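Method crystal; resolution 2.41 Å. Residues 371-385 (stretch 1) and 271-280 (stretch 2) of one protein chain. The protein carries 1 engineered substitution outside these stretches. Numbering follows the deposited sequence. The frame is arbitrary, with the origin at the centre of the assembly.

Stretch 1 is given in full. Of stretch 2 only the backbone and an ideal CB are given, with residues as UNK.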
ATOM      1  N   GLU A 371     -14.376   7.155  12.685  1.00 55.05           N
ATOM      2  CA  GLU A 371     -13.003   6.693  12.982  1.00 61.73           C
ATOM      3  C   GLU A 371     -11.871   7.684  12.594  1.00 59.22           C
ATOM      4  O   GLU A 371     -10.811   7.257  12.121  1.00 64.60           O
ATOM      5  CB  GLU A 371     -12.751   5.324  12.327  1.00 59.03           C
ATOM      6  CG  GLU A 371     -13.664   4.207  12.829  1.00 64.69           C
ATOM      7  CD  GLU A 371     -13.560   2.939  11.976  1.00 84.05           C
ATOM      8  OE1 GLU A 371     -12.548   2.783  11.247  1.00 96.81           O
ATOM      9  OE2 GLU A 371     -14.480   2.075  12.020  1.00 89.28           O
ATOM     10  N   ASN A 372     -12.097   8.987  12.749  1.00 50.70           N
ATOM     11  CA  ASN A 372     -11.039   9.965  12.524  1.00 56.75           C
ATOM     12  C   ASN A 372     -10.480   9.966  11.085  1.00 58.47           C
ATOM     13  O   ASN A 372      -9.288  10.238  10.818  1.00 59.32           O
ATOM     14  CB  ASN A 372      -9.938   9.827  13.595  1.00 59.98           C
ATOM     15  CG  ASN A 372     -10.495   9.956  15.008  1.00 62.29           C
ATOM     16  OD1 ASN A 372     -10.734  11.063  15.496  1.00 62.07           O
ATOM     17  ND2 ASN A 372     -10.773   8.822  15.641  1.00 64.16           N
ATOM     18  N   GLN A 373     -11.384   9.687  10.157  1.00 52.34           N
ATOM     19  CA  GLN A 373     -11.076   9.721   8.772  1.00 49.18           C
ATOM     20  C   GLN A 373     -10.749  11.138   8.339  1.00 52.26           C
ATOM     21  O   GLN A 373      -9.931  11.341   7.432  1.00 56.21           O
ATOM     22  CB  GLN A 373     -12.192   9.098   7.955  1.00 46.82           C
ATOM     23  CG  GLN A 373     -12.168   7.572   7.969  1.00 43.90           C
ATOM     24  CD  GLN A 373     -13.374   6.935   7.283  1.00 44.12           C
ATOM     25  OE1 GLN A 373     -14.497   6.940   7.823  1.00 49.99           O
ATOM     26  NE2 GLN A 373     -13.163   6.411   6.087  1.00 39.64           N
ATOM     27  N   LYS A 374     -11.259  12.124   9.041  1.00 53.91           N
ATOM     28  CA  LYS A 374     -10.969  13.494   8.650  1.00 59.05           C
ATOM     29  C   LYS A 374      -9.511  13.840   8.946  1.00 61.79           C
ATOM     30  O   LYS A 374      -8.822  14.404   8.082  1.00 59.33           O
ATOM     31  CB  LYS A 374     -11.995  14.516   9.200  1.00 56.21           C
ATOM     32  CG  LYS A 374     -11.574  15.990   9.078  1.00 61.27           C
ATOM     33  CD  LYS A 374     -12.669  16.899   8.532  1.00 70.41           C
ATOM     34  CE  LYS A 374     -12.934  18.168   9.358  1.00 79.55           C
ATOM     35  NZ  LYS A 374     -11.879  19.236   9.377  1.00 80.30           N
ATOM     36  N   GLU A 375      -9.027  13.455  10.127  1.00 66.89           N
ATOM     37  CA  GLU A 375      -7.599  13.680  10.458  1.00 63.77           C
ATOM     38  C   GLU A 375      -6.683  12.837   9.591  1.00 58.09           C
ATOM     39  O   GLU A 375      -5.640  13.310   9.136  1.00 61.53           O
ATOM     40  CB  GLU A 375      -7.315  13.431  11.936  1.00 64.81           C
ATOM     41  CG  GLU A 375      -7.906  14.514  12.839  1.00 75.29           C
ATOM     42  CD  GLU A 375      -9.450  14.410  12.998  1.00 84.31           C
ATOM     43  OE1 GLU A 375     -10.027  13.304  13.208  1.00 82.82           O
ATOM     44  OE2 GLU A 375     -10.095  15.471  12.931  1.00 91.95           O
ATOM     45  N   GLN A 376      -7.088  11.608   9.309  1.00 54.70           N
ATOM     46  CA  GLN A 376      -6.243  10.709   8.483  1.00 53.61           C
ATOM     47  C   GLN A 376      -5.997  11.346   7.171  1.00 52.36           C
ATOM     48  O   GLN A 376      -4.960  11.113   6.535  1.00 55.92           O
ATOM     49  CB  GLN A 376      -6.896   9.360   8.235  1.00 50.16           C
ATOM     50  CG  GLN A 376      -7.131   8.560   9.483  1.00 53.89           C
ATOM     51  CD  GLN A 376      -7.828   7.240   9.181  1.00 59.28           C
ATOM     52  OE1 GLN A 376      -8.801   6.818   9.858  1.00 61.96           O
ATOM     53  NE2 GLN A 376      -7.346   6.586   8.164  1.00 59.78           N
ATOM     54  N   PHE A 377      -6.933  12.194   6.769  1.00 52.71           N
ATOM     55  CA  PHE A 377      -6.743  12.951   5.550  1.00 52.47           C
ATOM     56  C   PHE A 377      -5.905  14.155   5.910  1.00 54.63           C
ATOM     57  O   PHE A 377      -4.822  14.361   5.376  1.00 53.59           O
ATOM     58  CB  PHE A 377      -8.078  13.347   4.892  1.00 50.23           C
ATOM     59  CG  PHE A 377      -7.952  14.492   3.927  1.00 52.91           C
ATOM     60  CD1 PHE A 377      -7.299  14.326   2.723  1.00 51.76           C
ATOM     61  CD2 PHE A 377      -8.449  15.739   4.246  1.00 55.52           C
ATOM     62  CE1 PHE A 377      -7.173  15.368   1.822  1.00 54.33           C
ATOM     63  CE2 PHE A 377      -8.305  16.813   3.358  1.00 60.78           C
ATOM     64  CZ  PHE A 377      -7.669  16.627   2.131  1.00 54.96           C
ATOM     65  N   GLU A 378      -6.410  14.926   6.850  1.00 58.89           N
ATOM     66  CA  GLU A 378      -5.846  16.241   7.120  1.00 63.03           C
ATOM     67  C   GLU A 378      -4.396  16.257   7.638  1.00 62.98           C
ATOM     68  O   GLU A 378      -3.586  17.023   7.122  1.00 66.81           O
ATOM     69  CB  GLU A 378      -6.765  17.064   7.992  1.00 64.77           C
ATOM     70  CG  GLU A 378      -7.392  18.176   7.193  1.00 77.82           C
ATOM     71  CD  GLU A 378      -8.503  18.897   7.941  1.00 90.96           C
ATOM     72  OE1 GLU A 378      -8.251  19.471   9.042  1.00 96.63           O
ATOM     73  OE2 GLU A 378      -9.637  18.914   7.404  1.00 87.61           O
ATOM     74  N   TYR A 379      -4.051  15.377   8.579  1.00 59.85           N
ATOM     75  CA  TYR A 379      -2.711  15.373   9.156  1.00 55.32           C
ATOM     76  C   TYR A 379      -1.650  14.880   8.192  1.00 55.96           C
ATOM     77  O   TYR A 379      -0.488  15.311   8.246  1.00 56.62           O
ATOM     78  CB  TYR A 379      -2.683  14.499  10.384  1.00 53.99           C
ATOM     79  CG  TYR A 379      -3.425  15.056  11.572  1.00 57.97           C
ATOM     80  CD1 TYR A 379      -4.345  16.095  11.425  1.00 60.95           C
ATOM     81  CD2 TYR A 379      -3.206  14.559  12.847  1.00 57.34           C
ATOM     82  CE1 TYR A 379      -5.016  16.634  12.509  1.00 60.22           C
ATOM     83  CE2 TYR A 379      -3.929  15.050  13.912  1.00 62.07           C
ATOM     84  CZ  TYR A 379      -4.807  16.088  13.719  1.00 58.91           C
ATOM     85  OH  TYR A 379      -5.449  16.610  14.749  1.00 70.39           O
ATOM     86  N   VAL A 380      -2.038  13.949   7.333  1.00 52.57           N
ATOM     87  CA  VAL A 380      -1.061  13.278   6.510  1.00 49.40           C
ATOM     88  C   VAL A 380      -0.794  14.231   5.374  1.00 51.23           C
ATOM     89  O   VAL A 380       0.373  14.547   5.072  1.00 55.25           O
ATOM     90  CB  VAL A 380      -1.562  11.884   6.041  1.00 52.08           C
ATOM     91  CG1 VAL A 380      -0.755  11.400   4.854  1.00 55.28           C
ATOM     92  CG2 VAL A 380      -1.532  10.850   7.167  1.00 45.43           C
ATOM     93  N   ARG A 381      -1.864  14.760   4.789  1.00 51.35           N
ATOM     94  CA  ARG A 381      -1.723  15.754   3.725  1.00 54.20           C
ATOM     95  C   ARG A 381      -0.896  16.995   4.155  1.00 56.72           C
ATOM     96  O   ARG A 381      -0.105  17.509   3.397  1.00 57.80           O
ATOM     97  CB  ARG A 381      -3.103  16.077   3.135  1.00 54.64           C
ATOM     98  CG  ARG A 381      -3.429  17.534   2.937  1.00 65.75           C
ATOM     99  CD  ARG A 381      -2.872  18.071   1.650  1.00 65.65           C
ATOM    100  NE  ARG A 381      -2.220  19.360   1.864  1.00 74.86           N
ATOM    101  CZ  ARG A 381      -2.290  20.139   2.952  1.00 77.84           C
ATOM    102  NH1 ARG A 381      -3.017  19.807   4.010  1.00 85.72           N
ATOM    103  NH2 ARG A 381      -1.615  21.278   2.977  1.00 70.81           N
ATOM    104  N   GLN A 382      -1.008  17.409   5.400  1.00 58.15           N
ATOM    105  CA  GLN A 382      -0.247  18.554   5.890  1.00 63.61           C
ATOM    106  C   GLN A 382       1.248  18.208   6.090  1.00 64.99           C
ATOM    107  O   GLN A 382       2.152  18.992   5.699  1.00 64.04           O
ATOM    108  CB  GLN A 382      -0.921  19.042   7.172  1.00 70.34           C
ATOM    109  CG  GLN A 382      -0.112  19.934   8.084  1.00 81.14           C
ATOM    110  CD  GLN A 382      -0.941  20.549   9.211  1.00 90.73           C
ATOM    111  OE1 GLN A 382      -0.656  21.680   9.640  1.00 93.88           O
ATOM    112  NE2 GLN A 382      -1.989  19.830   9.678  1.00 84.48           N
ATOM    113  N   MET A 383       1.517  17.035   6.671  1.00 62.29           N
ATOM    114  CA  MET A 383       2.907  16.599   6.876  1.00 62.33           C
ATOM    115  C   MET A 383       3.640  16.246   5.534  1.00 60.56           C
ATOM    116  O   MET A 383       4.798  16.588   5.340  1.00 59.30           O
ATOM    117  CB  MET A 383       3.007  15.504   7.960  1.00 58.94           C
ATOM    118  CG  MET A 383       2.239  15.784   9.251  1.00 61.19           C
ATOM    119  SD  MET A 383       2.612  17.314  10.193  1.00 75.13           S
ATOM    120  CE  MET A 383       2.170  18.595   9.065  1.00 72.70           C
ATOM    121  N   MET A 384       2.949  15.598   4.604  1.00 56.56           N
ATOM    122  CA  MET A 384       3.494  15.424   3.266  1.00 55.67           C
ATOM    123  C   MET A 384       3.890  16.756   2.656  1.00 57.53           C
ATOM    124  O   MET A 384       4.993  16.877   2.086  1.00 56.87           O
ATOM    125  CB  MET A 384       2.522  14.654   2.322  1.00 49.94           C
ATOM    126  CG  MET A 384       2.373  13.160   2.633  1.00 47.01           C
ATOM    127  SD  MET A 384       1.244  12.355   1.462  0.80 42.21           S
ATOM    128  CE  MET A 384       2.229  12.695   0.026  1.00 49.52           C
ATOM    129  N   ASP A 385       3.009  17.753   2.751  1.00 58.12           N
ATOM    130  CA  ASP A 385       3.312  19.094   2.181  1.00 61.07           C
ATOM    131  C   ASP A 385       4.355  19.864   3.006  1.00 60.21           C
ATOM    132  O   ASP A 385       5.029  20.754   2.473  1.00 60.17           O
ATOM    133  CB  ASP A 385       2.047  19.957   2.001  1.00 64.64           C
ATOM    134  CG  ASP A 385       1.414  19.841   0.596  1.00 68.79           C
ATOM    135  OD1 ASP A 385       2.115  19.521  -0.410  1.00 65.96           O
ATOM    136  OD2 ASP A 385       0.173  20.080   0.511  1.00 69.49           O
ATOM    137  N   UNK A 271      -0.326   2.185   6.540  1.00 68.38           N
ATOM    138  CA  UNK A 271      -1.687   2.353   6.987  1.00 72.62           C
ATOM    139  C   UNK A 271      -1.613   3.718   7.607  1.00 73.78           C
ATOM    140  O   UNK A 271      -0.717   4.472   7.264  1.00 74.54           O
ATOM    141  CB  UNK A 271      -2.177   1.262   7.941  1.00 72.62           C
ATOM    142  N   UNK A 272      -2.547   4.085   8.463  1.00 76.52           N
ATOM    143  CA  UNK A 272      -2.506   5.437   8.970  1.00 74.47           C
ATOM    144  C   UNK A 272      -1.135   5.664   9.588  1.00 76.63           C
ATOM    145  O   UNK A 272      -0.598   4.815  10.296  1.00 79.12           O
ATOM    146  CB  UNK A 272      -3.626   5.688   9.982  1.00 74.47           C
ATOM    147  N   UNK A 273      -0.575   6.827   9.290  1.00 78.59           N
ATOM    148  CA  UNK A 273       0.766   7.195   9.697  1.00 68.60           C
ATOM    149  C   UNK A 273       0.658   7.722  11.088  1.00 65.50           C
ATOM    150  O   UNK A 273       1.635   8.137  11.692  1.00 60.85           O
ATOM    151  CB  UNK A 273       1.404   8.217   8.754  1.00 68.60           C
ATOM    152  N   UNK A 274      -0.565   7.752  11.577  1.00 67.33           N
ATOM    153  CA  UNK A 274      -0.821   8.371  12.806  1.00 66.41           C
ATOM    154  C   UNK A 274      -1.475   7.386  13.669  1.00 67.63           C
ATOM    155  O   UNK A 274      -2.248   6.576  13.197  1.00 68.90           O
ATOM    156  CB  UNK A 274      -1.660   9.641  12.649  1.00 66.41           C
ATOM    157  N   UNK A 275      -1.156   7.443  14.960  1.00 73.81           N
ATOM    158  CA  UNK A 275      -1.800   6.523  15.868  1.00 76.91           C
ATOM    159  C   UNK A 275      -3.244   6.978  16.143  1.00 83.20           C
ATOM    160  O   UNK A 275      -3.537   7.742  17.072  1.00 85.05           O
ATOM    161  CB  UNK A 275      -1.003   6.416  17.170  1.00 76.91           C
ATOM    162  N   UNK A 276      -4.116   6.515  15.273  1.00 91.32           N
ATOM    163  CA  UNK A 276      -5.567   6.647  15.364  1.00109.90           C
ATOM    164  C   UNK A 276      -6.223   6.528  16.759  1.00108.97           C
ATOM    165  O   UNK A 276      -6.973   7.413  17.169  1.00108.76           O
ATOM    166  CB  UNK A 276      -6.186   5.580  14.458  1.00109.90           C
ATOM    167  N   UNK A 277      -5.905   5.447  17.460  1.00107.66           N
ATOM    168  CA  UNK A 277      -6.582   5.058  18.691  1.00112.18           C
ATOM    169  C   UNK A 277      -6.449   6.090  19.799  1.00112.51           C
ATOM    170  O   UNK A 277      -7.378   6.332  20.561  1.00106.00           O
ATOM    171  CB  UNK A 277      -6.034   3.715  19.179  1.00112.18           C
ATOM    172  N   UNK A 278      -5.282   6.702  19.879  1.00110.30           N
ATOM    173  CA  UNK A 278      -4.975   7.626  20.951  1.00115.87           C
ATOM    174  C   UNK A 278      -5.893   8.838  20.866  1.00117.61           C
ATOM    175  O   UNK A 278      -6.014   9.608  21.812  1.00124.30           O
ATOM    176  CB  UNK A 278      -3.507   8.052  20.895  1.00115.87           C
ATOM    177  N   UNK A 279      -6.532   8.995  19.714  1.00110.86           N
ATOM    178  CA  UNK A 279      -7.308  10.181  19.360  1.00105.97           C
ATOM    179  C   UNK A 279      -8.514  10.550  20.229  1.00103.83           C
ATOM    180  O   UNK A 279      -8.800  11.727  20.410  1.00108.22           O
ATOM    181  CB  UNK A 279      -7.807  10.001  17.925  1.00105.97           C
ATOM    182  N   UNK A 280      -9.253   9.570  20.722  1.00101.66           N
ATOM    183  CA  UNK A 280     -10.524   9.858  21.378  1.00107.65           C
ATOM    184  C   UNK A 280     -10.406  10.747  22.613  1.00117.61           C
ATOM    185  O   UNK A 280      -9.496  10.591  23.425  1.00119.42           O
ATOM    186  CB  UNK A 280     -11.197   8.542  21.773  1.00107.65           C
TER

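Stretch 2 runs past one side of the helix 373–385 and the residue before it, N372. No hydrogen bond joins the two stretches, so side-chain packing has to carry the contact.

At 271 the ideal CB has nothing of stretch 1 within 5.5 Å, so the visible atoms do not choose; it is G271.

The CA-to-CB bond of 272 points toward the helix, and the ideal CB lies close to the side-chain end of Q376. A small residue suits this spot, although a longer one could run along the helix. It is A272, whose CB makes the contact with Q376.

Position 273 also points toward the helix, its ideal CB 4.3 Å from V380 CG2. V380 and M384 offer an apolar flank one turn apart, fit for an aliphatic chain or a long one with a flat end. R273 is of the second kind: its guanidinium lays one face over V380, with NE 3.8 Å from V380 CG1, and NH1 comes 4.4 Å from M384 CG. NH1 and NH2 find their hydrogen bonds elsewhere in the structure, leaving the contact here one of packing.

At position 274, where the backbone is extended (phi/psi -124°/144°), the CA-to-CB bond points toward the helix, but the ideal CB of 274 stops 5.2 Å from Y379 CD2. The gap before E375, Q376 and Y379 calls for a long, flexible apolar chain; methionine or leucine would be reasonable. M274 fills it. Its CE lies 3.2 Å from Y379 CB, 3.3 Å from the backbone E375 O and 3.8 Å from Q376 CA, a tight fit against the helix surface.

Position 275 is out of reach, and its phi of -76° admits proline; it is P275. At 276 the bond runs sideways with room for a polar or large side chain; Y276 is poorly ordered and its ring leads away.

Positions 277 and 278, in the 3-10 segment, make no contact and would take polar residues; they are S277 and D278.

Position 279 turns back toward stretch 1, with N372 close to its ideal CB and E375 and Y379 farther on. A large, flat side chain could span this distance. F279 does so: N372 and E375 OE1 lie over one face of its ring, and CZ approaches E375 CG at 3.2 Å. Y379 OH sits at the ring edge, 3.5 Å from F279 CZ, while the two aromatic planes meet obliquely at 39°.

Position 280 points sideways into open space; K280 leads away.

Stretch 2 (271-280) GARMPYSDFK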
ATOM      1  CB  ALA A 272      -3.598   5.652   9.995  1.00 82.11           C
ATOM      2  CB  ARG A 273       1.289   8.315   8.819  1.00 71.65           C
ATOM      3  CG  ARG A 273       1.956   7.855   7.548  1.00 63.12           C
ATOM      4  CD  ARG A 273       1.752   8.874   6.457  1.00 55.81           C
ATOM      5  NE  ARG A 273       1.244   8.242   5.259  1.00 50.75           N
ATOM      6  CZ  ARG A 273       1.821   8.336   4.076  1.00 56.42           C
ATOM      7  NH1 ARG A 273       2.924   9.044   3.937  1.00 55.07           N
ATOM      8  NH2 ARG A 273       1.295   7.724   3.037  1.00 49.14           N
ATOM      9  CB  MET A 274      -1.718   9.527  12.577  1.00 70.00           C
ATOM     10  CG  MET A 274      -2.937   9.152  11.818  1.00 64.40           C
ATOM     11  SD  MET A 274      -4.112  10.390  12.378  1.00 73.32           S
ATOM     12  CE  MET A 274      -3.693  11.593  11.128  1.00 74.23           C
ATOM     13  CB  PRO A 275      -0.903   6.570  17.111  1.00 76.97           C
ATOM     14  CG  PRO A 275       0.030   7.744  16.930  1.00 69.77           C
ATOM     15  CD  PRO A 275      -0.323   8.443  15.656  1.00 65.26           C
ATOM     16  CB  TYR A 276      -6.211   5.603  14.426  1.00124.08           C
ATOM     17  CG  TYR A 276      -5.622   4.165  14.436  1.00132.94           C
ATOM     18  CD1 TYR A 276      -4.593   3.761  15.328  1.00138.84           C
ATOM     19  CD2 TYR A 276      -6.123   3.205  13.556  1.00126.78           C
ATOM     20  CE1 TYR A 276      -4.088   2.461  15.308  1.00131.93           C
ATOM     21  CE2 TYR A 276      -5.629   1.911  13.528  1.00133.66           C
ATOM     22  CZ  TYR A 276      -4.623   1.542  14.399  1.00134.23           C
ATOM     23  OH  TYR A 276      -4.175   0.250  14.333  1.00133.06           O
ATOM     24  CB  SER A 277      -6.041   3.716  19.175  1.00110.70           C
ATOM     25  OG  SER A 277      -4.626   3.705  19.143  1.00113.65           O
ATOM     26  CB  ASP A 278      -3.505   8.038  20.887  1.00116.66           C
ATOM     27  CG  ASP A 278      -2.563   6.864  21.076  1.00111.18           C
ATOM     28  OD1 ASP A 278      -2.132   6.625  22.221  1.00107.81           O
ATOM     29  OD2 ASP A 278      -2.257   6.175  20.085  1.00105.21           O
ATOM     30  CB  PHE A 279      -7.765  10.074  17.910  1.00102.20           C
ATOM     31  CG  PHE A 279      -7.373  11.246  17.074  1.00 97.98           C
ATOM     32  CD1 PHE A 279      -7.837  12.506  17.378  1.00 85.37           C
ATOM     33  CD2 PHE A 279      -6.532  11.088  15.993  1.00 91.27           C
ATOM     34  CE1 PHE A 279      -7.476  13.593  16.614  1.00 90.84           C
ATOM     35  CE2 PHE A 279      -6.165  12.171  15.225  1.00 93.73           C
ATOM     36  CZ  PHE A 279      -6.638  13.426  15.535  1.00 91.97           C
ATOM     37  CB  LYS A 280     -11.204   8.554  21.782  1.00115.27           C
ATOM     38  CG  LYS A 280     -10.584   7.894  23.002  1.00126.75           C
ATOM     39  CD  LYS A 280     -11.563   6.949  23.682  1.00131.22           C
ATOM     40  CE  LYS A 280     -11.383   6.950  25.193  1.00127.92           C
ATOM     41  NZ  LYS A 280     -12.397   6.109  25.889  1.00110.95           N
TER
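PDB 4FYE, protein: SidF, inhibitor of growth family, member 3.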